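Local coordinates for SPbeta prophage-derived uncharacterized protein YomS (Bacillus subtilis, PDB 6I5O), which is of unestablished molecular function but belongs to a prophage lytic cassette, and so may take part in phage-induced host lysis, at the interface of chains A and B. Coordinates in Å, arbitrary orientation; residue numbers count along the deposited sequence, not the author numbering. Chains: chain A/B, SPBc2 prophage-derived uncharacterized protein YomS.

The interface of chains A and B. Residues chain A 44, 74, 86-88; chain B 58-60, 66.
A:Tyr88 and B:Thr66 meet from extended backbones, whereas A:Asn86, just before strand 87-92, takes left-handed phi/psi values of 57/57°. B:Thr66 inserts its side chain between A:Asn86 and A:Tyr88 and has much of its surface buried there. Its hydroxyl OG1 donates to the amide oxygen OD1 of A:Asn86 at 2.6 Å, with the donor tilted 31° from the carbonyl plane. OG1 lies anti to the carbonyl carbon, while methyl CG2, anti to the backbone N, reaches A:Asn86 O at 3.4 Å and A:Thr74 OG1 at 3.6 Å. One face of the A:Tyr88 phenol ring is covered within chain A by A:Lys44, whose CD sits 3.5 Å above the ring centre. From the opposite face, towards the rim, the methyl CB of B:Ala58 packs against A:Tyr88 CE2 at 3.4 Å. Bends at chi2 and chi4 carry the lysine over the ring and out to B:Asp60, where NZ forms a salt bridge with carboxylate OD2 at 2.8 Å, approaching from above the carboxylate plane. Water 1 joins both chains: A:Lys44 NZ, A:Tyr88 OH and B:Thr66 OG1 all hydrogen-bond to it, the last at 2.6 Å. The structure alone does not show whether this interface, one of the five-chain deposited assembly, is biological. The patch joins strands 40-46 and 87-92 of chain A to the end of strand 51-59, its following loop and strand 65-67 of chain B.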
# COMPACT_ATOMS: atom_id res chain seq x y z
N LYS A 44 4.90 9.93 18.44
CA LYS A 44 3.92 10.46 19.39
C LYS A 44 4.50 11.74 19.98
O LYS A 44 5.63 11.74 20.56
CB LYS A 44 3.62 9.46 20.49
CG LYS A 44 2.71 9.98 21.57
CD LYS A 44 1.30 10.27 21.11
CE LYS A 44 0.45 11.09 22.07
NZ LYS A 44 0.24 10.37 23.34
N THR A 74 -4.97 11.08 13.59
CA THR A 74 -6.29 11.52 14.09
C THR A 74 -7.19 11.87 12.92
O THR A 74 -8.42 11.54 12.96
CB THR A 74 -6.18 12.65 15.11
OG1 THR A 74 -5.57 12.08 16.29
CG2 THR A 74 -7.53 13.23 15.45
N ASN A 86 -0.34 15.74 21.81
CA ASN A 86 -1.23 14.55 21.81
C ASN A 86 -1.57 14.16 20.36
O ASN A 86 -2.78 14.13 20.00
CB ASN A 86 -2.46 14.75 22.67
CG ASN A 86 -3.21 13.44 22.84
OD1 ASN A 86 -2.58 12.39 22.68
ND2 ASN A 86 -4.48 13.52 23.17
N GLU A 87 -0.54 13.93 19.58
CA GLU A 87 -0.74 13.52 18.17
C GLU A 87 0.23 12.41 17.82
O GLU A 87 1.39 12.40 18.30
CB GLU A 87 -0.43 14.64 17.18
CG GLU A 87 -1.41 15.75 17.20
CD GLU A 87 -1.12 16.84 16.18
OE1 GLU A 87 0.05 17.08 15.87
OE2 GLU A 87 -2.12 17.47 15.79
N TYR A 88 -0.25 11.52 16.95
CA TYR A 88 0.60 10.54 16.26
C TYR A 88 0.78 10.98 14.81
O TYR A 88 -0.22 11.32 14.12
CB TYR A 88 -0.04 9.16 16.27
CG TYR A 88 -0.03 8.50 17.63
CD1 TYR A 88 1.03 7.72 18.09
CD2 TYR A 88 -1.16 8.57 18.41
CE1 TYR A 88 1.00 7.08 19.32
CE2 TYR A 88 -1.20 7.93 19.64
CZ TYR A 88 -0.15 7.20 20.10
OH TYR A 88 -0.24 6.55 21.30
N ALA B 58 -6.02 5.49 20.17
CA ALA B 58 -4.65 4.98 20.40
C ALA B 58 -4.23 5.42 21.79
O ALA B 58 -4.63 6.51 22.21
CB ALA B 58 -3.68 5.56 19.40
N VAL B 59 -3.53 4.56 22.51
CA VAL B 59 -3.10 4.83 23.89
C VAL B 59 -1.62 4.58 24.00
O VAL B 59 -1.12 3.53 23.59
CB VAL B 59 -3.90 3.96 24.88
CG1 VAL B 59 -3.54 4.27 26.31
CG2 VAL B 59 -5.40 4.14 24.68
N ASP B 60 -0.88 5.50 24.61
CA ASP B 60 0.58 5.32 24.75
C ASP B 60 0.93 4.68 26.09
O ASP B 60 0.03 4.34 26.88
CB ASP B 60 1.29 6.66 24.50
CG ASP B 60 1.14 7.74 25.56
OD1 ASP B 60 0.60 7.46 26.66
OD2 ASP B 60 1.62 8.87 25.26
N THR B 66 -5.56 9.21 22.32
CA THR B 66 -5.53 10.07 21.11
C THR B 66 -6.57 9.52 20.11
O THR B 66 -6.56 8.31 19.81
CB THR B 66 -4.16 10.00 20.44
OG1 THR B 66 -3.12 10.21 21.41
CG2 THR B 66 -4.04 11.02 19.33
O HOH W 1 -1.83 8.36 22.79